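Local coordinates for Lmo0812 protein (Listeria monocytogenes serovar 1/2a, PDB 4YF1) that is probably an HD-domain hydrolase that may remove the 3'-diphosphate from guanosine-3',5'-bis(diphosphate), at residues 30-35 with 39-44. Residues are numbered along the deposited sequence; the frame is centred on the assembly and turned at random.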
ATOM      1  N   GLU A  30      -1.083  16.875   4.421  1.00 30.86           N
ATOM      2  CA  GLU A  30       0.018  16.290   5.139  1.00 30.72           C
ATOM      3  C   GLU A  30      -0.397  15.041   5.923  1.00 27.45           C
ATOM      4  O   GLU A  30      -1.542  14.918   6.343  1.00 25.53           O
ATOM      5  CB  GLU A  30       0.689  17.368   6.022  1.00 34.03           C
ATOM      6  CG  GLU A  30      -0.103  17.863   7.210  1.00 37.60           C
ATOM      7  CD  GLU A  30       0.503  19.137   7.830  1.00 43.68           C
ATOM      8  OE1 GLU A  30       0.834  20.092   7.071  1.00 48.86           O
ATOM      9  OE2 GLU A  30       0.615  19.211   9.087  1.00 45.57           O
ATOM     10  N   PRO A  31       0.539  14.143   6.198  1.00 25.15           N
ATOM     11  CA  PRO A  31       1.962  14.255   5.880  1.00 25.32           C
ATOM     12  C   PRO A  31       2.404  13.657   4.544  1.00 25.04           C
ATOM     13  O   PRO A  31       3.503  13.945   4.119  1.00 25.67           O
ATOM     14  CB  PRO A  31       2.624  13.414   7.020  1.00 24.57           C
ATOM     15  CG  PRO A  31       1.615  12.337   7.272  1.00 23.85           C
ATOM     16  CD  PRO A  31       0.264  13.048   7.154  1.00 24.40           C
ATOM     17  N   TYR A  32       1.599  12.811   3.912  1.00 24.54           N
ATOM     18  CA  TYR A  32       2.020  12.163   2.658  1.00 25.08           C
ATOM     19  C   TYR A  32       1.486  12.733   1.345  1.00 27.20           C
ATOM     20  O   TYR A  32       1.942  12.310   0.285  1.00 27.24           O
ATOM     21  CB  TYR A  32       1.758  10.670   2.717  1.00 24.24           C
ATOM     22  CG  TYR A  32       2.633   9.976   3.749  1.00 23.45           C
ATOM     23  CD1 TYR A  32       4.010   9.919   3.584  1.00 23.92           C
ATOM     24  CD2 TYR A  32       2.081   9.357   4.873  1.00 22.78           C
ATOM     25  CE1 TYR A  32       4.825   9.283   4.519  1.00 23.36           C
ATOM     26  CE2 TYR A  32       2.895   8.710   5.807  1.00 22.26           C
ATOM     27  CZ  TYR A  32       4.268   8.702   5.625  1.00 22.58           C
ATOM     28  OH  TYR A  32       5.090   8.059   6.537  1.00 22.90           O
ATOM     29  N   PHE A  33       0.535  13.657   1.412  1.00 28.21           N
ATOM     30  CA  PHE A  33      -0.021  14.296   0.205  1.00 30.92           C
ATOM     31  C   PHE A  33      -0.559  13.288  -0.792  1.00 31.61           C
ATOM     32  O   PHE A  33      -0.392  13.409  -1.995  1.00 32.63           O
ATOM     33  CB  PHE A  33       1.014  15.232  -0.411  1.00 32.81           C
ATOM     34  CG  PHE A  33       1.489  16.255   0.554  1.00 33.70           C
ATOM     35  CD1 PHE A  33       0.740  17.393   0.786  1.00 34.73           C
ATOM     36  CD2 PHE A  33       2.627  16.034   1.316  1.00 33.81           C
ATOM     37  CE1 PHE A  33       1.149  18.325   1.725  1.00 35.69           C
ATOM     38  CE2 PHE A  33       3.031  16.955   2.265  1.00 34.28           C
ATOM     39  CZ  PHE A  33       2.296  18.102   2.469  1.00 35.45           C
ATOM     40  N   SER A  34      -1.213  12.286  -0.227  1.00 31.14           N
ATOM     41  CA  SER A  34      -1.787  11.182  -0.950  1.00 32.06           C
ATOM     42  C   SER A  34      -2.791  10.539  -0.006  1.00 28.94           C
ATOM     43  O   SER A  34      -2.441  10.195   1.111  1.00 27.72           O
ATOM     44  CB  SER A  34      -0.682  10.189  -1.294  1.00 34.62           C
ATOM     45  OG  SER A  34      -1.203   8.968  -1.745  1.00 38.20           O
ATOM     46  N   HIS A  35      -4.031  10.401  -0.448  1.00 27.66           N
ATOM     47  CA  HIS A  35      -5.086   9.809   0.368  1.00 27.05           C
ATOM     48  C   HIS A  35      -4.731   8.382   0.840  1.00 25.87           C
ATOM     49  O   HIS A  35      -4.796   8.123   2.024  1.00 25.35           O
ATOM     50  CB  HIS A  35      -6.431   9.870  -0.391  1.00 28.45           C
ATOM     51  CG  HIS A  35      -7.580   9.260   0.346  1.00 28.79           C
ATOM     52  ND1 HIS A  35      -8.130   9.837   1.469  1.00 28.71           N
ATOM     53  CD2 HIS A  35      -8.306   8.141   0.105  1.00 28.50           C
ATOM     54  CE1 HIS A  35      -9.136   9.094   1.897  1.00 28.45           C
ATOM     55  NE2 HIS A  35      -9.258   8.055   1.092  1.00 28.77           N
ATOM     56  N   VAL A  39      -4.283   7.408   4.785  1.00 17.66           N
ATOM     57  CA  VAL A  39      -5.227   6.455   5.383  1.00 17.42           C
ATOM     58  C   VAL A  39      -4.378   5.291   5.986  1.00 17.46           C
ATOM     59  O   VAL A  39      -4.622   4.855   7.094  1.00 17.15           O
ATOM     60  CB  VAL A  39      -6.234   5.928   4.334  1.00 17.69           C
ATOM     61  CG1 VAL A  39      -6.953   4.699   4.817  1.00 17.56           C
ATOM     62  CG2 VAL A  39      -7.221   7.020   3.939  1.00 18.07           C
ATOM     63  N   ALA A  40      -3.374   4.848   5.249  1.00 17.77           N
ATOM     64  CA  ALA A  40      -2.497   3.739   5.770  1.00 18.24           C
ATOM     65  C   ALA A  40      -1.809   4.144   7.083  1.00 17.84           C
ATOM     66  O   ALA A  40      -1.684   3.346   8.001  1.00 18.17           O
ATOM     67  CB  ALA A  40      -1.467   3.348   4.714  1.00 19.16           C
ATOM     68  N   ARG A  41      -1.365   5.399   7.172  1.00 17.52           N
ATOM     69  CA  ARG A  41      -0.779   5.926   8.392  1.00 17.73           C
ATOM     70  C   ARG A  41      -1.742   5.928   9.577  1.00 17.25           C
ATOM     71  O   ARG A  41      -1.365   5.552  10.702  1.00 17.52           O
ATOM     72  CB  ARG A  41      -0.200   7.336   8.147  1.00 18.40           C
ATOM     73  CG  ARG A  41       0.277   8.065   9.378  1.00 18.75           C
ATOM     74  CD  ARG A  41       0.919   9.417   9.081  1.00 19.30           C
ATOM     75  NE  ARG A  41       1.172  10.116  10.326  1.00 19.43           N
ATOM     76  CZ  ARG A  41       0.239  10.727  11.047  1.00 20.21           C
ATOM     77  NH1 ARG A  41      -1.030  10.839  10.587  1.00 20.38           N
ATOM     78  NH2 ARG A  41       0.578  11.306  12.193  1.00 20.61           N
ATOM     79  N   ILE A  42      -2.971   6.388   9.364  1.00 16.92           N
ATOM     80  CA  ILE A  42      -3.987   6.380  10.418  1.00 17.02           C
ATOM     81  C   ILE A  42      -4.185   4.938  10.935  1.00 16.98           C
ATOM     82  O   ILE A  42      -4.198   4.700  12.104  1.00 17.36           O
ATOM     83  CB  ILE A  42      -5.311   6.928   9.890  1.00 17.56           C
ATOM     84  CG1 ILE A  42      -5.183   8.440   9.636  1.00 17.99           C
ATOM     85  CG2 ILE A  42      -6.421   6.662  10.878  1.00 18.20           C
ATOM     86  CD1 ILE A  42      -6.225   9.013   8.699  1.00 18.67           C
ATOM     87  N   LEU A  43      -4.290   4.001  10.034  1.00 17.16           N
ATOM     88  CA  LEU A  43      -4.504   2.590  10.432  1.00 17.72           C
ATOM     89  C   LEU A  43      -3.289   1.979  11.159  1.00 18.19           C
ATOM     90  O   LEU A  43      -3.472   1.256  12.147  1.00 18.42           O
ATOM     91  CB  LEU A  43      -4.897   1.757   9.220  1.00 17.74           C
ATOM     92  CG  LEU A  43      -6.278   2.132   8.624  1.00 17.92           C
ATOM     93  CD1 LEU A  43      -6.445   1.593   7.215  1.00 18.35           C
ATOM     94  CD2 LEU A  43      -7.406   1.621   9.514  1.00 18.26           C
ATOM     95  N   ARG A  44      -2.088   2.302  10.683  1.00 18.82           N
ATOM     96  CA  ARG A  44      -0.836   1.773  11.276  1.00 20.17           C
ATOM     97  C   ARG A  44      -0.690   2.324  12.668  1.00 20.32           C
ATOM     98  O   ARG A  44      -0.430   1.582  13.630  1.00 20.08           O
ATOM     99  CB  ARG A  44       0.380   2.122  10.386  1.00 21.71           C
ATOM    100  CG  ARG A  44       1.740   1.784  10.994  1.00 23.82           C
ATOM    101  CD  ARG A  44       2.915   2.021  10.056  1.00 25.23           C
ATOM    102  NE  ARG A  44       2.816   3.288   9.310  1.00 25.26           N
ATOM    103  CZ  ARG A  44       2.428   3.410   8.047  1.00 25.58           C
ATOM    104  NH1 ARG A  44       2.384   4.624   7.473  1.00 26.04           N
ATOM    105  NH2 ARG A  44       2.030   2.348   7.347  1.00 27.08           N
TER
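The carbonyl O of His35 accepts a hydrogen bond from Val39 N at 2.9 Å, the i to i+4 bond of the first turn of helix 35-45, for which Ser34 occupies the N-cap position. The same four-residue spacing brings the Val39 side chain next to the His35 imidazole. Because CG of His35 stands anti to the backbone N (chi1 179°), the imidazole lies beside its own carbonyl carbon, where Val39 CG2 can cover one face. This CH-pi contact puts Val39 CG2 3.7 Å from the centroid of the His35 ring, 21° off the ring normal. The nearest ring atom is His35 CE1, 3.5 Å from Val39 CG2. Both ring nitrogens are meanwhile held by carboxylates of helix 111-132, NE2 by Asp120 OD1 and ND1 by Asp123 OD2, and these bonds together with the methyl should limit rotation of the ring.

On a more solvent-accessible side, the loop preceding the helix leans on Arg41. Pro31, entered through a cis peptide bond, brings CG to 3.5 Å from Arg41 CD, so the proline ring meets the aliphatic part of the arginine. Tyr32 crosses that extended chain at about a right angle, its CE2 lying 3.9 Å from Arg41 CD. The same CE2 approaches the guanidinium of Arg44 at its edge, 4.4 Å from NH1, a looser touch. Asn38 OD1 accepts a hydrogen bond from Tyr32 N, tying the loop to the helix, while Tyr32 packs on Glu50 of the second subunit.

His35, His59, Asp60 and Asp120 converge in an arrangement consistent with the H...HD...D motif of HD-domain phosphohydrolases, with no metal bound to them here; His35 is probably its first histidine.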